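Local coordinates for protein alanine racemase (Acinetobacter baumannii, PDB 4QHR) that belongs to the alanine racemase family of pyridoxal phosphate-dependent enzymes, pairing a TIM-barrel domain with a C-terminal β-strand domain in a two-chain assembly, at residues Val81-Met87 with Trp107-His111; Lys94-His100 with Gly119-Lys125; Thr235-Glu239 with Ile268-Gly272; Gln284-Ala288 with Asn325-Val329. All blocks are in the same frame, centred on the assembly; numbering follows the deposited sequence.

Interaction 1: residues Val81-Met87 with Trp107-His111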
loop_
_atom_site.group_PDB
_atom_site.type_symbol
_atom_site.label_atom_id
_atom_site.label_comp_id
_atom_site.label_asym_id
_atom_site.label_seq_id
_atom_site.Cartn_x
_atom_site.Cartn_y
_atom_site.Cartn_z
ATOM N N VAL A 81 24.215 8.655 -5.516
ATOM C CA VAL A 81 23.504 9.944 -5.436
ATOM C C VAL A 81 22.779 10.228 -6.753
ATOM O O VAL A 81 23.248 9.818 -7.843
ATOM C CB VAL A 81 24.417 11.090 -5.016
ATOM C CG1 VAL A 81 25.056 10.749 -3.664
ATOM C CG2 VAL A 81 25.466 11.396 -6.057
ATOM N N PHE A 82 21.671 10.959 -6.622
ATOM C CA PHE A 82 20.805 11.320 -7.739
ATOM C C PHE A 82 21.101 12.733 -8.259
ATOM O O PHE A 82 20.800 13.049 -9.397
ATOM C CB PHE A 82 19.308 11.145 -7.325
ATOM C CG PHE A 82 18.991 9.757 -6.860
ATOM C CD1 PHE A 82 19.186 9.408 -5.544
ATOM C CD2 PHE A 82 18.570 8.759 -7.772
ATOM C CE1 PHE A 82 18.946 8.113 -5.115
ATOM C CE2 PHE A 82 18.300 7.477 -7.353
ATOM C CZ PHE A 82 18.483 7.143 -6.022
ATOM N N SER A 83 21.697 13.574 -7.443
ATOM C CA SER A 83 22.106 14.910 -7.858
ATOM C C SER A 83 23.434 15.210 -7.172
ATOM O O SER A 83 23.703 14.710 -6.044
ATOM C CB SER A 83 20.993 15.947 -7.532
ATOM O OG SER A 83 20.762 16.060 -6.127
ATOM N N GLU A 84 24.264 16.055 -7.791
ATOM C CA GLU A 84 25.604 16.334 -7.218
ATOM C C GLU A 84 25.544 16.935 -5.815
ATOM O O GLU A 84 26.391 16.628 -4.958
ATOM C CB GLU A 84 26.444 17.230 -8.116
ATOM C CG GLU A 84 27.882 17.316 -7.643
ATOM C CD GLU A 84 28.650 18.386 -8.355
ATOM O OE1 GLU A 84 28.244 18.774 -9.486
ATOM O OE2 GLU A 84 29.670 18.830 -7.775
ATOM N N ASP A 85 24.537 17.768 -5.566
ATOM C CA ASP A 85 24.453 18.419 -4.237
ATOM C C ASP A 85 24.250 17.447 -3.078
ATOM O O ASP A 85 24.312 17.840 -1.939
ATOM C CB ASP A 85 23.428 19.564 -4.232
ATOM C CG ASP A 85 22.002 19.102 -4.403
ATOM O OD1 ASP A 85 21.700 17.893 -4.496
ATOM O OD2 ASP A 85 21.132 20.026 -4.484
ATOM N N GLU A 86 23.991 16.179 -3.353
ATOM C CA GLU A 86 23.993 15.161 -2.294
ATOM C C GLU A 86 25.363 14.771 -1.834
ATOM O O GLU A 86 25.500 14.251 -0.725
ATOM C CB GLU A 86 23.247 13.890 -2.734
ATOM C CG GLU A 86 21.789 14.088 -3.146
ATOM C CD GLU A 86 21.209 12.792 -3.712
ATOM O OE1 GLU A 86 21.529 11.728 -3.146
ATOM O OE2 GLU A 86 20.452 12.819 -4.685
ATOM N N MET A 87 26.399 14.987 -2.653
ATOM C CA MET A 87 27.748 14.578 -2.283
ATOM C C MET A 87 28.280 15.139 -0.950
ATOM O O MET A 87 28.815 14.352 -0.157
ATOM C CB MET A 87 28.766 14.865 -3.421
ATOM C CG MET A 87 28.573 13.945 -4.634
ATOM S SD MET A 87 28.709 12.181 -4.255
ATOM C CE MET A 87 30.393 12.127 -3.699
ATOM N N TRP A 107 31.070 13.142 -10.503
ATOM C CA TRP A 107 30.829 13.849 -9.230
ATOM C C TRP A 107 31.736 13.373 -8.082
ATOM O O TRP A 107 32.175 14.171 -7.238
ATOM C CB TRP A 107 29.385 13.699 -8.805
ATOM C CG TRP A 107 28.386 14.276 -9.767
ATOM C CD1 TRP A 107 28.587 15.262 -10.693
ATOM C CD2 TRP A 107 26.995 13.894 -9.876
ATOM N NE1 TRP A 107 27.416 15.499 -11.393
ATOM C CE2 TRP A 107 26.423 14.689 -10.894
ATOM C CE3 TRP A 107 26.183 12.962 -9.204
ATOM C CZ2 TRP A 107 25.080 14.580 -11.252
ATOM C CZ3 TRP A 107 24.848 12.854 -9.571
ATOM C CH2 TRP A 107 24.317 13.670 -10.578
ATOM N N LEU A 108 31.994 12.074 -8.037
ATOM C CA LEU A 108 32.811 11.473 -6.983
ATOM C C LEU A 108 34.254 11.944 -7.096
ATOM O O LEU A 108 34.887 12.328 -6.102
ATOM C CB LEU A 108 32.772 9.957 -7.086
ATOM C CG LEU A 108 33.648 9.273 -6.047
ATOM C CD1 LEU A 108 33.103 9.464 -4.611
ATOM C CD2 LEU A 108 33.752 7.831 -6.391
ATOM N N ILE A 109 34.806 11.898 -8.293
ATOM C CA ILE A 109 36.185 12.420 -8.505
ATOM C C ILE A 109 36.272 13.886 -8.125
ATOM O O ILE A 109 37.212 14.317 -7.473
ATOM C CB ILE A 109 36.616 12.286 -9.981
ATOM C CG1 ILE A 109 36.768 10.828 -10.371
ATOM C CG2 ILE A 109 37.903 13.108 -10.264
ATOM C CD1 ILE A 109 37.785 10.047 -9.602
ATOM N N LYS A 110 35.278 14.641 -8.531
ATOM C CA LYS A 110 35.159 16.016 -8.126
ATOM C C LYS A 110 35.286 16.197 -6.625
ATOM O O LYS A 110 35.942 17.148 -6.209
ATOM C CB LYS A 110 33.851 16.617 -8.621
ATOM C CG LYS A 110 33.675 18.106 -8.352
ATOM C CD LYS A 110 33.014 18.848 -9.525
ATOM C CE LYS A 110 32.757 20.324 -9.188
ATOM N NZ LYS A 110 31.533 20.539 -8.352
ATOM N N HIS A 111 34.660 15.324 -5.821
ATOM C CA HIS A 111 34.724 15.400 -4.356
ATOM C C HIS A 111 35.684 14.384 -3.717
ATOM O O HIS A 111 35.551 14.060 -2.549
ATOM C CB HIS A 111 33.327 15.215 -3.751
ATOM C CG HIS A 111 32.370 16.287 -4.150
ATOM N ND1 HIS A 111 31.653 16.229 -5.323
ATOM C CD2 HIS A 111 32.054 17.463 -3.567
ATOM C CE1 HIS A 111 30.911 17.318 -5.435
ATOM N NE2 HIS A 111 31.130 18.076 -4.379
#

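Interaction 2: residues Lys94-His100 with Gly119-Lys125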
loop_
_atom_site.group_PDB
_atom_site.type_symbol
_atom_site.label_atom_id
_atom_site.label_comp_id
_atom_site.label_asym_id
_atom_site.label_seq_id
_atom_site.Cartn_x
_atom_site.Cartn_y
_atom_site.Cartn_z
ATOM N N LYS A 94 29.054 10.408 6.537
ATOM C CA LYS A 94 29.751 9.136 6.323
ATOM C C LYS A 94 28.895 8.027 5.647
ATOM O O LYS A 94 28.815 6.880 6.133
ATOM C CB LYS A 94 30.337 8.611 7.612
ATOM C CG LYS A 94 31.435 9.518 8.153
ATOM C CD LYS A 94 32.006 8.922 9.429
ATOM C CE LYS A 94 33.236 9.698 9.887
ATOM N NZ LYS A 94 33.205 9.820 11.386
ATOM N N PHE A 95 28.295 8.382 4.529
ATOM C CA PHE A 95 27.535 7.456 3.706
ATOM C C PHE A 95 28.401 7.037 2.513
ATOM O O PHE A 95 28.808 7.874 1.696
ATOM C CB PHE A 95 26.281 8.136 3.149
ATOM C CG PHE A 95 25.255 8.533 4.155
ATOM C CD1 PHE A 95 25.231 8.043 5.407
ATOM C CD2 PHE A 95 24.262 9.394 3.783
ATOM C CE1 PHE A 95 24.277 8.415 6.301
ATOM C CE2 PHE A 95 23.275 9.776 4.674
ATOM C CZ PHE A 95 23.288 9.281 5.925
ATOM N N GLU A 96 28.697 5.752 2.375
ATOM C CA GLU A 96 29.451 5.303 1.245
ATOM C C GLU A 96 28.488 5.231 0.059
ATOM O O GLU A 96 27.338 4.837 0.226
ATOM C CB GLU A 96 30.059 3.939 1.509
ATOM C CG GLU A 96 31.089 3.990 2.627
ATOM C CD GLU A 96 31.796 2.693 2.845
ATOM O OE1 GLU A 96 31.264 1.633 2.431
ATOM O OE2 GLU A 96 32.924 2.763 3.378
ATOM N N CYS A 97 28.993 5.566 -1.117
ATOM C CA CYS A 97 28.185 5.627 -2.313
ATOM C C CYS A 97 28.492 4.526 -3.271
ATOM O O CYS A 97 29.654 4.267 -3.571
ATOM C CB CYS A 97 28.412 6.946 -3.056
ATOM S SG CYS A 97 27.860 8.357 -2.111
ATOM N N VAL A 98 27.428 3.901 -3.762
ATOM C CA VAL A 98 27.499 3.164 -4.981
ATOM C C VAL A 98 27.660 4.160 -6.130
ATOM O O VAL A 98 27.024 5.221 -6.133
ATOM C CB VAL A 98 26.238 2.319 -5.219
ATOM C CG1 VAL A 98 25.995 2.090 -6.694
ATOM C CG2 VAL A 98 26.385 0.989 -4.514
ATOM N N ILE A 99 28.512 3.842 -7.104
ATOM C CA ILE A 99 28.435 4.510 -8.388
ATOM C C ILE A 99 28.083 3.467 -9.458
ATOM O O ILE A 99 28.567 2.330 -9.448
ATOM C CB ILE A 99 29.721 5.320 -8.770
ATOM C CG1 ILE A 99 30.924 4.425 -8.997
ATOM C CG2 ILE A 99 29.993 6.411 -7.743
ATOM C CD1 ILE A 99 32.085 5.110 -9.701
ATOM N N HIS A 100 27.203 3.857 -10.363
ATOM C CA HIS A 100 26.734 2.938 -11.396
ATOM C C HIS A 100 26.790 3.546 -12.817
ATOM O O HIS A 100 26.542 2.838 -13.770
ATOM C CB HIS A 100 25.329 2.390 -11.071
ATOM C CG HIS A 100 24.282 3.451 -11.010
ATOM N ND1 HIS A 100 23.739 4.019 -12.145
ATOM C CD2 HIS A 100 23.697 4.068 -9.952
ATOM C CE1 HIS A 100 22.854 4.928 -11.785
ATOM N NE2 HIS A 100 22.838 5.006 -10.460
ATOM N N GLY A 119 37.269 8.369 4.936
ATOM C CA GLY A 119 37.479 6.964 5.085
ATOM C C GLY A 119 36.461 6.149 4.338
ATOM O O GLY A 119 36.256 5.003 4.669
ATOM N N LEU A 120 35.831 6.735 3.323
ATOM C CA LEU A 120 34.637 6.112 2.705
ATOM C C LEU A 120 35.068 5.332 1.501
ATOM O O LEU A 120 35.796 5.871 0.637
ATOM C CB LEU A 120 33.609 7.176 2.286
ATOM C CG LEU A 120 33.059 8.008 3.449
ATOM C CD1 LEU A 120 32.268 9.214 2.890
ATOM C CD2 LEU A 120 32.187 7.182 4.382
ATOM N N LYS A 121 34.591 4.095 1.413
ATOM C CA LYS A 121 34.802 3.297 0.228
ATOM C C LYS A 121 33.808 3.692 -0.810
ATOM O O LYS A 121 32.763 4.307 -0.511
ATOM C CB LYS A 121 34.689 1.788 0.497
ATOM C CG LYS A 121 35.542 1.288 1.671
ATOM C CD LYS A 121 35.352 -0.186 2.016
ATOM C CE LYS A 121 33.966 -0.552 2.464
ATOM N NZ LYS A 121 33.564 -0.010 3.808
ATOM N N VAL A 122 34.114 3.347 -2.050
ATOM C CA VAL A 122 33.186 3.565 -3.144
ATOM C C VAL A 122 32.794 2.180 -3.638
ATOM O O VAL A 122 33.674 1.302 -3.841
ATOM C CB VAL A 122 33.770 4.459 -4.248
ATOM C CG1 VAL A 122 35.120 4.003 -4.664
ATOM C CG2 VAL A 122 32.843 4.515 -5.467
ATOM N N TRP A 123 31.497 1.967 -3.775
ATOM C CA TRP A 123 30.953 0.702 -4.254
ATOM C C TRP A 123 30.712 0.817 -5.769
ATOM O O TRP A 123 29.959 1.662 -6.209
ATOM C CB TRP A 123 29.684 0.315 -3.483
ATOM C CG TRP A 123 29.911 0.093 -2.031
ATOM C CD1 TRP A 123 30.397 1.010 -1.130
ATOM C CD2 TRP A 123 29.606 -1.077 -1.278
ATOM N NE1 TRP A 123 30.459 0.448 0.122
ATOM C CE2 TRP A 123 29.962 -0.821 0.062
ATOM C CE3 TRP A 123 29.066 -2.327 -1.612
ATOM C CZ2 TRP A 123 29.812 -1.773 1.070
ATOM C CZ3 TRP A 123 28.917 -3.272 -0.646
ATOM C CH2 TRP A 123 29.267 -3.000 0.701
ATOM N N VAL A 124 31.407 0.011 -6.559
ATOM C CA VAL A 124 31.359 0.150 -8.023
ATOM C C VAL A 124 30.497 -0.974 -8.537
ATOM O O VAL A 124 30.860 -2.160 -8.438
ATOM C CB VAL A 124 32.759 0.128 -8.650
ATOM C CG1 VAL A 124 32.653 0.335 -10.143
ATOM C CG2 VAL A 124 33.659 1.193 -8.015
ATOM N N LYS A 125 29.358 -0.601 -9.107
ATOM C CA LYS A 125 28.296 -1.539 -9.476
ATOM C C LYS A 125 28.511 -2.051 -10.909
ATOM O O LYS A 125 28.654 -1.285 -11.822
ATOM C CB LYS A 125 26.933 -0.837 -9.324
ATOM C CG LYS A 125 25.646 -1.555 -9.805
ATOM C CD LYS A 125 25.355 -2.889 -9.137
ATOM C CE LYS A 125 23.844 -3.256 -9.118
ATOM N NZ LYS A 125 23.386 -3.873 -10.386
#

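Interaction 3: residues Thr235-Glu239 with Ile268-Gly272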
loop_
_atom_site.group_PDB
_atom_site.type_symbol
_atom_site.label_atom_id
_atom_site.label_comp_id
_atom_site.label_asym_id
_atom_site.label_seq_id
_atom_site.Cartn_x
_atom_site.Cartn_y
_atom_site.Cartn_z
ATOM N N THR A 235 3.577 -9.349 12.292
ATOM C CA THR A 235 2.201 -9.853 12.349
ATOM C C THR A 235 1.214 -8.728 12.046
ATOM O O THR A 235 1.259 -7.628 12.676
ATOM C CB THR A 235 1.911 -10.486 13.705
ATOM O OG1 THR A 235 2.940 -11.437 13.965
ATOM C CG2 THR A 235 0.579 -11.242 13.646
ATOM N N PHE A 236 0.300 -8.974 11.109
ATOM C CA PHE A 236 -0.676 -7.960 10.669
ATOM C C PHE A 236 -2.035 -8.495 11.146
ATOM O O PHE A 236 -2.481 -9.559 10.704
ATOM C CB PHE A 236 -0.582 -7.827 9.141
ATOM C CG PHE A 236 -1.456 -6.748 8.500
ATOM C CD1 PHE A 236 -1.893 -5.592 9.177
ATOM C CD2 PHE A 236 -1.788 -6.873 7.171
ATOM C CE1 PHE A 236 -2.670 -4.634 8.510
ATOM C CE2 PHE A 236 -2.565 -5.942 6.512
ATOM C CZ PHE A 236 -3.014 -4.831 7.181
ATOM N N THR A 237 -2.665 -7.761 12.073
ATOM C CA THR A 237 -3.976 -8.149 12.630
ATOM C C THR A 237 -5.118 -7.146 12.475
ATOM O O THR A 237 -4.928 -5.972 12.224
ATOM C CB THR A 237 -3.873 -8.547 14.124
ATOM O OG1 THR A 237 -3.735 -7.382 14.958
ATOM C CG2 THR A 237 -2.710 -9.539 14.333
ATOM N N ALA A 238 -6.347 -7.664 12.621
ATOM C CA ALA A 238 -7.548 -6.857 12.731
ATOM C C ALA A 238 -8.569 -7.650 13.604
ATOM O O ALA A 238 -8.210 -8.638 14.222
ATOM C CB ALA A 238 -8.102 -6.484 11.345
ATOM N N GLU A 239 -9.796 -7.197 13.700
ATOM C CA GLU A 239 -10.798 -7.847 14.529
ATOM C C GLU A 239 -12.112 -8.015 13.797
ATOM O O GLU A 239 -12.449 -7.300 12.822
ATOM C CB GLU A 239 -11.033 -7.043 15.849
ATOM C CG GLU A 239 -9.955 -7.300 16.900
ATOM C CD GLU A 239 -10.204 -6.508 18.158
ATOM O OE1 GLU A 239 -11.341 -5.957 18.311
ATOM O OE2 GLU A 239 -9.277 -6.439 18.978
ATOM N N ILE A 268 -17.386 -10.203 9.453
ATOM C CA ILE A 268 -16.771 -9.069 8.832
ATOM C C ILE A 268 -15.590 -8.642 9.705
ATOM O O ILE A 268 -15.679 -8.556 10.949
ATOM C CB ILE A 268 -17.754 -7.921 8.588
ATOM C CG1 ILE A 268 -18.991 -8.413 7.832
ATOM C CG2 ILE A 268 -17.059 -6.784 7.834
ATOM C CD1 ILE A 268 -18.705 -9.097 6.500
ATOM N N VAL A 269 -14.464 -8.373 9.032
ATOM C CA VAL A 269 -13.233 -8.035 9.697
ATOM C C VAL A 269 -12.821 -6.607 9.342
ATOM O O VAL A 269 -13.003 -6.175 8.201
ATOM C CB VAL A 269 -12.118 -8.992 9.242
ATOM C CG1 VAL A 269 -10.795 -8.598 9.840
ATOM C CG2 VAL A 269 -12.468 -10.425 9.656
ATOM N N SER A 270 -12.223 -5.904 10.298
ATOM C CA SER A 270 -11.859 -4.539 10.125
ATOM C C SER A 270 -10.481 -4.380 9.450
ATOM O O SER A 270 -9.575 -3.789 10.018
ATOM C CB SER A 270 -11.865 -3.789 11.456
ATOM O OG SER A 270 -10.972 -4.381 12.419
ATOM N N ILE A 271 -10.378 -4.872 8.237
ATOM C CA ILE A 271 -9.216 -4.554 7.387
ATOM C C ILE A 271 -9.648 -4.548 5.948
ATOM O O ILE A 271 -10.598 -5.275 5.600
ATOM C CB ILE A 271 -8.120 -5.583 7.602
ATOM C CG1 ILE A 271 -6.770 -4.934 7.386
ATOM C CG2 ILE A 271 -8.270 -6.806 6.660
ATOM C CD1 ILE A 271 -6.370 -4.025 8.523
ATOM N N GLY A 272 -8.971 -3.750 5.101
ATOM C CA GLY A 272 -9.192 -3.837 3.660
ATOM C C GLY A 272 -8.024 -3.233 2.919
ATOM O O GLY A 272 -6.960 -2.990 3.525
#

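Interaction 4: residues Gln284-Ala288 with Asn325-Val329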
loop_
_atom_site.group_PDB
_atom_site.type_symbol
_atom_site.label_atom_id
_atom_site.label_comp_id
_atom_site.label_asym_id
_atom_site.label_seq_id
_atom_site.Cartn_x
_atom_site.Cartn_y
_atom_site.Cartn_z
ATOM N N GLN A 284 -7.693 -18.993 -3.743
ATOM C CA GLN A 284 -8.350 -18.740 -2.458
ATOM C C GLN A 284 -7.320 -18.308 -1.367
ATOM O O GLN A 284 -6.243 -18.907 -1.212
ATOM C CB GLN A 284 -9.089 -20.018 -2.023
ATOM C CG GLN A 284 -9.964 -19.885 -0.779
ATOM C CD GLN A 284 -10.909 -21.081 -0.581
ATOM O OE1 GLN A 284 -10.554 -22.276 -0.820
ATOM N NE2 GLN A 284 -12.122 -20.784 -0.115
ATOM N N ASN A 285 -7.671 -17.293 -0.599
ATOM C CA ASN A 285 -6.824 -16.808 0.464
ATOM C C ASN A 285 -7.500 -17.118 1.802
ATOM O O ASN A 285 -8.730 -17.316 1.856
ATOM C CB ASN A 285 -6.609 -15.291 0.294
ATOM C CG ASN A 285 -5.560 -14.764 1.236
ATOM O OD1 ASN A 285 -4.586 -15.456 1.513
ATOM N ND2 ASN A 285 -5.814 -13.586 1.835
ATOM N N PHE A 286 -6.696 -17.164 2.858
ATOM C CA PHE A 286 -7.141 -17.499 4.188
ATOM C C PHE A 286 -6.607 -16.478 5.180
ATOM O O PHE A 286 -5.577 -15.846 4.932
ATOM C CB PHE A 286 -6.648 -18.910 4.562
ATOM C CG PHE A 286 -7.205 -19.994 3.665
ATOM C CD1 PHE A 286 -6.568 -20.298 2.503
ATOM C CD2 PHE A 286 -8.380 -20.672 3.991
ATOM C CE1 PHE A 286 -7.092 -21.264 1.625
ATOM C CE2 PHE A 286 -8.897 -21.645 3.139
ATOM C CZ PHE A 286 -8.241 -21.927 1.939
ATOM N N VAL A 287 -7.308 -16.347 6.300
ATOM C CA VAL A 287 -6.786 -15.694 7.489
ATOM C C VAL A 287 -6.636 -16.745 8.617
ATOM O O VAL A 287 -7.204 -17.850 8.540
ATOM C CB VAL A 287 -7.656 -14.557 7.969
ATOM C CG1 VAL A 287 -7.839 -13.520 6.864
ATOM C CG2 VAL A 287 -9.049 -15.046 8.437
ATOM N N ALA A 288 -5.923 -16.384 9.671
ATOM C CA ALA A 288 -5.702 -17.291 10.799
ATOM C C ALA A 288 -6.484 -16.772 11.986
ATOM O O ALA A 288 -6.359 -15.587 12.361
ATOM C CB ALA A 288 -4.234 -17.386 11.117
ATOM N N ASN A 325 2.900 -15.378 12.118
ATOM C CA ASN A 325 3.458 -16.730 12.323
ATOM C C ASN A 325 2.520 -17.893 11.924
ATOM O O ASN A 325 2.991 -19.039 11.754
ATOM C CB ASN A 325 3.840 -16.918 13.767
ATOM C CG ASN A 325 5.056 -16.141 14.154
ATOM O OD1 ASN A 325 4.970 -15.116 14.873
ATOM N ND2 ASN A 325 6.183 -16.593 13.696
ATOM N N HIS A 326 1.218 -17.624 11.803
ATOM C CA HIS A 326 0.231 -18.680 11.526
ATOM C C HIS A 326 -0.255 -18.644 10.114
ATOM O O HIS A 326 -0.409 -19.714 9.530
ATOM C CB HIS A 326 -0.923 -18.580 12.514
ATOM C CG HIS A 326 -0.436 -18.450 13.915
ATOM N ND1 HIS A 326 -0.358 -17.239 14.545
ATOM C CD2 HIS A 326 0.122 -19.351 14.752
ATOM C CE1 HIS A 326 0.145 -17.407 15.762
ATOM N NE2 HIS A 326 0.469 -18.682 15.902
ATOM N N ARG A 327 -0.516 -17.475 9.549
ATOM C CA ARG A 327 -0.722 -17.363 8.089
ATOM C C ARG A 327 0.500 -16.646 7.512
ATOM O O ARG A 327 0.746 -15.463 7.799
ATOM C CB ARG A 327 -1.983 -16.581 7.793
ATOM C CG ARG A 327 -2.374 -16.386 6.333
ATOM C CD ARG A 327 -2.548 -17.702 5.592
ATOM N NE ARG A 327 -2.927 -17.461 4.191
ATOM C CZ ARG A 327 -2.897 -18.365 3.231
ATOM N NH1 ARG A 327 -2.509 -19.618 3.504
ATOM N NH2 ARG A 327 -3.225 -18.007 1.986
ATOM N N LEU A 328 1.284 -17.353 6.715
ATOM C CA LEU A 328 2.591 -16.831 6.277
ATOM C C LEU A 328 2.403 -15.807 5.177
ATOM O O LEU A 328 1.664 -16.057 4.214
ATOM C CB LEU A 328 3.540 -17.939 5.842
ATOM C CG LEU A 328 3.863 -18.954 6.936
ATOM C CD1 LEU A 328 4.526 -20.146 6.297
ATOM C CD2 LEU A 328 4.760 -18.338 8.012
ATOM N N VAL A 329 3.075 -14.651 5.340
ATOM C CA VAL A 329 2.965 -13.558 4.361
ATOM C C VAL A 329 3.235 -14.035 2.930
ATOM O O VAL A 329 2.558 -13.564 2.033
ATOM C CB VAL A 329 3.834 -12.344 4.717
ATOM C CG1 VAL A 329 5.313 -12.668 4.493
ATOM C CG2 VAL A 329 3.430 -11.132 3.919
HETATM O O HOH W 1 -3.755 -19.671 -0.245
#

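Interaction 1: residues Val81-Met87 with Trp107-His111
Charge pairing is confined to one edge of this contact: E84 OE2 lies 2.6 Å from K110 NZ, a hydrogen-bonded salt bridge joining the loop 81-87 to the last turn of helix 102-110. Within 107-111, H111 ND1 donates to W107 O (2.9 Å, 167°), which orients the imidazole against the end of helix 102-110. Two CH-π contacts use the faces of the W107 and H111 rings. E84 CB stands 3.6 Å above the centroid of the five-membered ring of W107, only 4° off the normal, and M87 CB sits 3.8 Å from the H111 centroid at 13°. Apolar packing completes the interface: V81 CG2 meets the indole edge at W107 CE3 (3.6 Å), and M87 CE touches L108 CD1 (3.9 Å). F82, S83 and E86 also meet M1 or R2 of the second subunit. The arrangement is the packing of successive β-α units around a TIM barrel, where the loop after strand 75-77 and the start of helix 87-92 lie against helix 102-110.

Interaction 2: residues Lys94-His100 with Gly119-Lys125
The rotamer of E96 organises one end of this strand pair. With chi1 m and chi2 t, E96 reaches over to 119-125, where E96 OE1 accepts from W123 NE1 (2.7 Å, 174°) and E96 OE2 from K121 N (2.9 Å, 168°). K121 folds its chain (m, t, m, m) so that NZ closes a salt bridge with E96 OE2 at 2.9 Å. W123, chi1 m, thus presents the edge of its indole to E96, while its CB packs on V98 CG2 (3.5 Å); the same ring meets Y207 of this chain. On the other face, I99 adopts chi1 p, which brings CG1 to 4.0 Å from V122 CG2 and 4.3 Å from V124 CG2, beneath helix 139-149. K125 turns away after CB, and its NZ bonds to L133 O. The backbone pairing is parallel, the axes 4.7 Å apart at 19°: W123 N to C97 O is 3.0 Å, I99 N to W123 O 2.8 Å, and K125 N to I99 O 3.1 Å. Adjacent parallel strands joined through helices form a β-α-β crossover, the repeating unit of the TIM barrel, with E96, V98 and W123 facing its interior.

Interaction 3: residues Thr235-Glu239 with Ile268-Gly272
I268 opens the segment with its CA-CB bond directed away from 235-239; its side chain packs on M304 and A306, and on R132 of the second subunit. At V269 the strands come together: its CA makes a CA-H...O contact with E239 O (3.3 Å, 141° at the hydrogen), and its CG1 lies 3.7 Å from A238 CB. S270 supplies the main polar link, its N donating to E239 O at 2.9 Å and 155°. S270 OG accepts only a weak bond from E239 N (3.3 Å) and is also hydrogen-bonded to Q3 O. These contacts join antiparallel strands 234-246 and 264-269 of the mixed sheet in the C-terminal domain, where the touching parts run 148° apart. Here strand 264-269 has ended: phi/psi of -85/62 put S270 at the centre of an inverse gamma turn, with a weak 2.9 Å bond from I271 N back to V269 O. The turn brings I271 against the side of strand 234-246 lined by F236 and A238, with CB 3.8 Å from A238 CB and CD1 3.7 Å from F236 CZ. Beyond it, G272 leaves the neighbouring strand and its N bonds to D275 OD2.

Interaction 4: residues Gln284-Ala288 with Asn325-Val329
R327 has by far the largest surface covered here, 105 Å², followed by A288 with 45 Å² and F286 with 39 Å². R327 lies along segment 284-288, its CA 5.7 Å from A288 CA and its guanidinium beside N285. At the far end R327 NH2 donates to N285 OD1 over 2.9 Å at 161°. The same nitrogen of R327, NH2, is 4.5 Å from Q284 O, a gap closed by one water, which accepts from R327 NH2 and donates to Q284 O, each at 2.8 Å. F286 covers one face of the guanidinium with its CB, 4.0 Å from R327 NE, whereas its ring turns an edge toward R327 NH2, so the aromatic face is not what meets the charge. A288 supplies the apolar end: its CB is 4.1 Å from R327 CB and 3.8 Å from H326 CB. The loop 325-329 is also tied to strand 319-321, since E321 receives R327 N through OE2 and H326 ND1 through OE1. Through R327, strand 286-289 of the C-terminal domain is joined to the loop leading into helix 329-335, whose V332 touches both N285 and R327. Chemically, the side chain of R327 meets no carboxylate in segment 284-288: NH2 gives one direct hydrogen bond to a neutral amide oxygen and one to a water that passes on to the Q284 carbonyl, so the contact rests on these and on close packing, with no salt bridge between the segments.

The four contacts form two pairs, one in each domain. Interactions 1 and 2 have centres 11 Å apart and touch where L108 CD2 meets V122 CG2 (3.6 Å); their segments alternate along the chain, with strand 95-99 followed directly by helix 102-110, so they describe the sheet and the outer layer of one sector of the TIM barrel. Interactions 3 and 4 come later, in series, with centres 12 Å apart, and both reach the mixed sheet of the C-terminal domain. Between the pairs the centres lie 40 to 45 Å apart, on opposite sides of the chain's centre, and never touch. Each pair therefore reports on packing within its own domain.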